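PDB 3VAS: putative adenosine kinase from Schistosoma mansoni, which catalyses, as an adenosine kinase of the pfkB (ribokinase) family, phosphate transfer from ATP to adenosine, yielding AMP. Local coordinates for residues A[334-337]-A[338-342]; A[347-350]-A[351-355]; A[261-264]-A[265-268]. All coordinates share one frame; numbering follows the deposited sequence.

Contact 1 (A[334-337]-A[338-342])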
loop_
_atom_site.group_PDB
_atom_site.type_symbol
_atom_site.label_atom_id
_atom_site.label_comp_id
_atom_site.label_asym_id
_atom_site.label_seq_id
_atom_site.Cartn_x
_atom_site.Cartn_y
_atom_site.Cartn_z
ATOM N N LYS A 334 -2.125 2.061 -21.375
ATOM C CA LYS A 334 -1.435 0.831 -21.753
ATOM C C LYS A 334 -2.327 -0.368 -21.434
ATOM O O LYS A 334 -2.972 -0.395 -20.394
ATOM C CB LYS A 334 -0.103 0.712 -21.009
ATOM C CG LYS A 334 0.789 1.940 -21.110
ATOM C CD LYS A 334 1.192 2.234 -22.541
ATOM C CE LYS A 334 1.980 3.533 -22.619
ATOM N NZ LYS A 334 3.038 3.570 -21.570
ATOM N N PRO A 335 -2.380 -1.357 -22.338
ATOM C CA PRO A 335 -3.210 -2.549 -22.109
ATOM C C PRO A 335 -2.785 -3.363 -20.887
ATOM O O PRO A 335 -1.701 -3.150 -20.340
ATOM C CB PRO A 335 -3.025 -3.372 -23.392
ATOM C CG PRO A 335 -1.845 -2.774 -24.089
ATOM C CD PRO A 335 -1.799 -1.335 -23.689
ATOM N N MET A 336 -3.652 -4.289 -20.486
ATOM C CA MET A 336 -3.480 -5.094 -19.277
ATOM C C MET A 336 -2.112 -5.765 -19.148
ATOM O O MET A 336 -1.456 -5.647 -18.113
ATOM C CB MET A 336 -4.575 -6.165 -19.210
ATOM C CG MET A 336 -4.465 -7.091 -18.013
ATOM S SD MET A 336 -4.905 -6.252 -16.485
ATOM C CE MET A 336 -4.412 -7.464 -15.263
ATOM N N ILE A 337 -1.694 -6.474 -20.192
ATOM C CA ILE A 337 -0.450 -7.241 -20.144
ATOM C C ILE A 337 0.774 -6.329 -20.038
ATOM O O ILE A 337 1.683 -6.579 -19.242
ATOM C CB ILE A 337 -0.308 -8.171 -21.366
ATOM C CG1 ILE A 337 -1.468 -9.171 -21.411
ATOM C CG2 ILE A 337 1.024 -8.914 -21.327
ATOM C CD1 ILE A 337 -1.466 -10.163 -20.265
ATOM N N THR A 338 0.783 -5.272 -20.846
ATOM C CA THR A 338 1.841 -4.272 -20.798
ATOM C C THR A 338 1.954 -3.688 -19.390
ATOM O O THR A 338 3.054 -3.516 -18.864
ATOM C CB THR A 338 1.579 -3.143 -21.820
ATOM O OG1 THR A 338 1.588 -3.688 -23.147
ATOM C CG2 THR A 338 2.637 -2.043 -21.714
ATOM N N SER A 339 0.808 -3.408 -18.777
ATOM C CA SER A 339 0.772 -2.839 -17.431
ATOM C C SER A 339 1.306 -3.811 -16.378
ATOM O O SER A 339 1.991 -3.400 -15.436
ATOM C CB SER A 339 -0.648 -2.394 -17.072
ATOM O OG SER A 339 -1.083 -1.334 -17.908
ATOM N N LEU A 340 0.994 -5.096 -16.542
ATOM C CA LEU A 340 1.512 -6.128 -15.644
ATOM C C LEU A 340 3.037 -6.205 -15.697
ATOM O O LEU A 340 3.689 -6.337 -14.664
ATOM C CB LEU A 340 0.900 -7.498 -15.956
ATOM C CG LEU A 340 -0.585 -7.673 -15.626
ATOM C CD1 LEU A 340 -1.045 -9.079 -15.979
ATOM C CD2 LEU A 340 -0.849 -7.368 -14.149
ATOM N N HIS A 341 3.601 -6.129 -16.899
ATOM C CA HIS A 341 5.054 -6.069 -17.049
ATOM C C HIS A 341 5.646 -4.827 -16.387
ATOM O O HIS A 341 6.726 -4.881 -15.804
ATOM C CB HIS A 341 5.458 -6.117 -18.522
ATOM C CG HIS A 341 5.505 -7.503 -19.082
ATOM N ND1 HIS A 341 4.562 -7.983 -19.964
ATOM C CD2 HIS A 341 6.375 -8.518 -18.871
ATOM C CE1 HIS A 341 4.855 -9.231 -20.282
ATOM N NE2 HIS A 341 5.950 -9.581 -19.632
ATOM N N ALA A 342 4.933 -3.710 -16.477
ATOM C CA ALA A 342 5.375 -2.476 -15.846
ATOM C C ALA A 342 5.324 -2.614 -14.329
ATOM O O ALA A 342 6.145 -2.041 -13.615
ATOM C CB ALA A 342 4.522 -1.305 -16.307
#

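Contact 2 (A[347-350]-A[351-355])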
loop_
_atom_site.group_PDB
_atom_site.type_symbol
_atom_site.label_atom_id
_atom_site.label_comp_id
_atom_site.label_asym_id
_atom_site.label_seq_id
_atom_site.Cartn_x
_atom_site.Cartn_y
_atom_site.Cartn_z
ATOM N N ALA A 347 8.367 -3.533 -9.158
ATOM C CA ALA A 347 8.639 -4.372 -7.994
ATOM C C ALA A 347 10.077 -4.869 -7.999
ATOM O O ALA A 347 10.745 -4.879 -6.961
ATOM C CB ALA A 347 7.677 -5.541 -7.955
ATOM N N ALA A 348 10.548 -5.281 -9.176
ATOM C CA ALA A 348 11.922 -5.758 -9.345
ATOM C C ALA A 348 12.955 -4.677 -9.012
ATOM O O ALA A 348 14.004 -4.965 -8.436
ATOM C CB ALA A 348 12.133 -6.278 -10.762
ATOM N N TYR A 349 12.657 -3.437 -9.381
ATOM C CA TYR A 349 13.530 -2.312 -9.056
ATOM C C TYR A 349 13.660 -2.156 -7.538
ATOM O O TYR A 349 14.756 -1.976 -7.011
ATOM C CB TYR A 349 12.985 -1.028 -9.683
ATOM C CG TYR A 349 13.736 0.228 -9.306
ATOM C CD1 TYR A 349 14.898 0.603 -9.981
ATOM C CD2 TYR A 349 13.274 1.055 -8.288
ATOM C CE1 TYR A 349 15.585 1.766 -9.640
ATOM C CE2 TYR A 349 13.954 2.219 -7.940
ATOM C CZ TYR A 349 15.108 2.567 -8.615
ATOM O OH TYR A 349 15.775 3.720 -8.262
ATOM N N ILE A 350 12.531 -2.242 -6.844
ATOM C CA ILE A 350 12.507 -2.115 -5.392
ATOM C C ILE A 350 13.169 -3.305 -4.680
ATOM O O ILE A 350 13.886 -3.125 -3.694
ATOM C CB ILE A 350 11.064 -1.893 -4.887
ATOM C CG1 ILE A 350 10.621 -0.459 -5.202
ATOM C CG2 ILE A 350 10.951 -2.177 -3.399
ATOM C CD1 ILE A 350 11.605 0.620 -4.746
ATOM N N ILE A 351 12.939 -4.511 -5.197
ATOM C CA ILE A 351 13.520 -5.734 -4.641
ATOM C C ILE A 351 15.050 -5.670 -4.613
ATOM O O ILE A 351 15.695 -6.191 -3.701
ATOM C CB ILE A 351 13.039 -6.978 -5.437
ATOM C CG1 ILE A 351 11.594 -7.316 -5.064
ATOM C CG2 ILE A 351 13.938 -8.189 -5.200
ATOM C CD1 ILE A 351 10.992 -8.434 -5.888
ATOM N N CYS A 352 15.629 -5.003 -5.604
ATOM C CA CYS A 352 17.080 -4.896 -5.688
ATOM C C CYS A 352 17.628 -3.688 -4.922
ATOM O O CYS A 352 18.799 -3.333 -5.065
ATOM C CB CYS A 352 17.522 -4.867 -7.151
ATOM S SG CYS A 352 17.263 -6.436 -8.022
ATOM N N ARG A 353 16.782 -3.070 -4.103
ATOM C CA ARG A 353 17.183 -1.910 -3.306
ATOM C C ARG A 353 16.726 -2.027 -1.844
ATOM O O ARG A 353 15.736 -2.697 -1.540
ATOM C CB ARG A 353 16.647 -0.620 -3.936
ATOM C CG ARG A 353 17.137 -0.381 -5.355
ATOM C CD ARG A 353 16.469 0.828 -5.992
ATOM N NE ARG A 353 16.797 2.081 -5.313
ATOM C CZ ARG A 353 17.845 2.841 -5.615
ATOM N NH1 ARG A 353 18.674 2.474 -6.588
ATOM N NH2 ARG A 353 18.067 3.970 -4.947
ATOM N N SER A 354 17.451 -1.366 -0.944
ATOM C CA SER A 354 17.174 -1.449 0.489
ATOM C C SER A 354 16.063 -0.489 0.912
ATOM O O SER A 354 16.191 0.730 0.769
ATOM C CB SER A 354 18.445 -1.166 1.295
ATOM O OG SER A 354 19.526 -1.973 0.853
ATOM N N GLY A 355 14.978 -1.043 1.446
ATOM C CA GLY A 355 13.812 -0.248 1.803
ATOM C C GLY A 355 13.128 0.300 0.564
ATOM O O GLY A 355 13.504 -0.036 -0.559
#

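Contact 3 (A[261-264]-A[265-268])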
loop_
_atom_site.group_PDB
_atom_site.type_symbol
_atom_site.label_atom_id
_atom_site.label_comp_id
_atom_site.label_asym_id
_atom_site.label_seq_id
_atom_site.Cartn_x
_atom_site.Cartn_y
_atom_site.Cartn_z
ATOM N N THR A 261 -11.033 -16.803 -4.077
ATOM C CA THR A 261 -11.024 -15.445 -3.539
ATOM C C THR A 261 -11.005 -14.411 -4.661
ATOM O O THR A 261 -11.723 -13.410 -4.608
ATOM C CB THR A 261 -9.816 -15.214 -2.604
ATOM O OG1 THR A 261 -9.969 -16.000 -1.416
ATOM C CG2 THR A 261 -9.702 -13.745 -2.219
ATOM N N ALA A 262 -10.185 -14.664 -5.680
ATOM C CA ALA A 262 -10.079 -13.756 -6.818
ATOM C C ALA A 262 -11.427 -13.617 -7.516
ATOM O O ALA A 262 -11.859 -12.512 -7.840
ATOM C CB ALA A 262 -9.014 -14.245 -7.793
ATOM N N ARG A 263 -12.089 -14.751 -7.726
ATOM C CA ARG A 263 -13.416 -14.794 -8.333
ATOM C C ARG A 263 -14.446 -14.080 -7.456
ATOM O O ARG A 263 -15.242 -13.273 -7.940
ATOM C CB ARG A 263 -13.819 -16.254 -8.575
ATOM C CG ARG A 263 -15.265 -16.494 -9.006
ATOM C CD ARG A 263 -15.625 -15.733 -10.271
ATOM N NE ARG A 263 -14.608 -15.843 -11.307
ATOM C CZ ARG A 263 -14.264 -14.849 -12.121
ATOM N NH1 ARG A 263 -14.855 -13.666 -12.018
ATOM N NH2 ARG A 263 -13.324 -15.040 -13.036
ATOM N N TYR A 264 -14.415 -14.377 -6.162
ATOM C CA TYR A 264 -15.364 -13.798 -5.218
ATOM C C TYR A 264 -15.256 -12.275 -5.151
ATOM O O TYR A 264 -16.265 -11.573 -5.208
ATOM C CB TYR A 264 -15.161 -14.406 -3.829
ATOM C CG TYR A 264 -16.175 -13.963 -2.799
ATOM C CD1 TYR A 264 -17.328 -14.708 -2.568
ATOM C CD2 TYR A 264 -15.972 -12.811 -2.047
ATOM C CE1 TYR A 264 -18.256 -14.311 -1.615
ATOM C CE2 TYR A 264 -16.893 -12.405 -1.099
ATOM C CZ TYR A 264 -18.031 -13.160 -0.883
ATOM O OH TYR A 264 -18.946 -12.756 0.061
ATOM N N ILE A 265 -14.033 -11.769 -5.025
ATOM C CA ILE A 265 -13.805 -10.330 -4.936
ATOM C C ILE A 265 -14.218 -9.617 -6.224
ATOM O O ILE A 265 -14.822 -8.545 -6.188
ATOM C CB ILE A 265 -12.331 -10.011 -4.602
ATOM C CG1 ILE A 265 -11.997 -10.485 -3.185
ATOM C CG2 ILE A 265 -12.051 -8.516 -4.745
ATOM C CD1 ILE A 265 -10.596 -10.103 -2.731
ATOM N N ALA A 266 -13.895 -10.225 -7.358
ATOM C CA ALA A 266 -14.253 -9.670 -8.659
ATOM C C ALA A 266 -15.765 -9.568 -8.847
ATOM O O ALA A 266 -16.254 -8.645 -9.499
ATOM C CB ALA A 266 -13.642 -10.513 -9.777
ATOM N N ASP A 267 -16.499 -10.516 -8.272
ATOM C CA ASP A 267 -17.938 -10.608 -8.508
ATOM C C ASP A 267 -18.808 -9.899 -7.472
ATOM O O ASP A 267 -20.023 -9.825 -7.642
ATOM C CB ASP A 267 -18.379 -12.071 -8.627
ATOM C CG ASP A 267 -17.837 -12.744 -9.868
ATOM O OD1 ASP A 267 -17.224 -12.055 -10.713
ATOM O OD2 ASP A 267 -18.041 -13.966 -10.007
ATOM N N LEU A 268 -18.204 -9.392 -6.401
ATOM C CA LEU A 268 -18.972 -8.674 -5.384
ATOM C C LEU A 268 -19.683 -7.498 -6.029
ATOM O O LEU A 268 -19.083 -6.776 -6.826
ATOM C CB LEU A 268 -18.074 -8.175 -4.249
ATOM C CG LEU A 268 -17.790 -9.120 -3.081
ATOM C CD1 LEU A 268 -16.770 -8.497 -2.137
ATOM C CD2 LEU A 268 -19.077 -9.453 -2.335
#

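Contact 1 (A[334-337]-A[338-342])
T338 meets the two residues that lead into the helix with both of its branches. Its OG1 approaches the proline ring at CG of P335, 3.7 Å away, the two side chains being inclined to each other. Its CG2 reaches back to CB of K334 at 3.9 Å, while the rest of the bent lysine chain leads off in another direction.

S339 follows and binds the carbonyl oxygen of P335 twice. Its backbone N donates to P335 O over 3.0 Å, and its hydroxyl OG donates to P335 O over 3.1 Å. The hydroxyl reaches this oxygen because OG is turned beside its own backbone N (chi1 -65°); it approaches from 51° above the carbonyl plane, so the two donors come from different directions. S339 is buried, and its hydroxyl finds an acceptor within the first turn, where P335 occupies the N-cap position of helix 336-351. S339 also touches F326, D329 and Y330 of helix 318-330, so this turn faces the preceding helix of the ribokinase-like fold.

L340 repeats the i to i+4 backbone bond, from its N to M336 O. M336 CE rests against both leucine methyls, 3.7 Å from L340 CD2 and 3.8 Å from L340 CD1. M336 gets there by starting anti to its backbone nitrogen and then kinking at chi2 (72°), which swings the terminal methyl against the leucine; Y291 touches both side chains from strand 287-293.

H341 brings two donors to one acceptor. H341 N bonds I337 O at 3.1 Å, while ring atom ND1 makes a weak bond to the same I337 O. The imidazole runs alongside I337, close to CG2, and meets F302 edge-to-face.

Contact 2 (A[347-350]-A[351-355])
The backbone of A347 to R353 unwinds from helix 336-351 in steps: I351 N still bonds A347 O four residues back at 2.8 Å, C352 N reaches A348 O at 3.3 Å with a weak second bond to Y349 O, and R353 N turns in to I350 O, three residues back, at 2.9 Å. R353 then folds back over Y349. Its CD rests on one face of the phenol ring, 3.6 Å from the centroid and 22° off the normal, a CH-pi contact. With the chain bent at chi3 (64°), the guanidinium continues past the rim with its plane parallel to the ring, and Y349 OH lies under one of its faces, 3.5 Å from R353 CZ. The polar ends are bound by the following loop: Y349 OH bonds G359 N, and R353 NE bonds S357 O. These bonds probably help hold the two planes flat against each other.

Beyond them G355, which lies close to bound adenosine, gives its N to OD2 of D314, first residue of the pfkB signature DTNGAGD. I350 and I351 pack on A321 and A318 of helix 318-330, while the Y349 ring meets W93 of helix 83-95.

Contact 3 (A[261-264]-A[265-268])
The carbonyl oxygen Y264 O receives two weak bonds, from D267 N and L268 N, both at 3.2 Å, in the last turn of helix 257-267. D267 N is itself divided, with another weak bond to R263 O. Upstream the pattern is regular, I265 N meeting T261 O at 2.9 Å with a nearly straight N-H (169°).

On one side R263 and D267 form a salt bridge. CG of R263 lies opposite the backbone N (chi1 171°), and bends at chi2 and chi3 bring NH1 round to OD1 of D267 at 3.1 Å. The oxygen lies near the guanidinium plane; NH1 comes to it from the syn side but tilted 34° out of the carboxylate plane. This is a single N-to-O link; the other terminal nitrogen, NH2, bonds T292 OG1.

Round the helix from the salt bridge, L268 CD2 touches Y264 CE2 at 3.9 Å, and I265 CD1 lies beside T261 CG2 at 3.8 Å. Y247 of helix 241-250 touches all four of these residues, and V280 of strand 279-284 meets I265 and A266. An i to i+4 ion pair on one side and apolar groups on another mark an amphipathic helix, here packed against the sheet of the ribokinase-like fold.

In the fold
Contacts 1 and 2 lie near opposite ends of helix 336-351, their centres about 19 Å apart; contact 3 belongs to helix 257-267. Contact 2 sits nearer the chain centre, about 15 Å from it between centres, than contacts 1 and 3 (about 19 and 20 Å); contact 1 has the most exposed residues and contact 3 the most buried. Contacts 1 and 2 both pack on helix 318-330, whereas contacts 1 and 3 share strands 279-284 and 287-293 as neighbours. The chemistry follows position: carbonyl-directed side-chain donors at the helix start in contact 1, an arginine laid over a tyrosine where the chain departs toward the adenosine pocket in contact 2, and an ion pair beside buried apolar groups in contact 3.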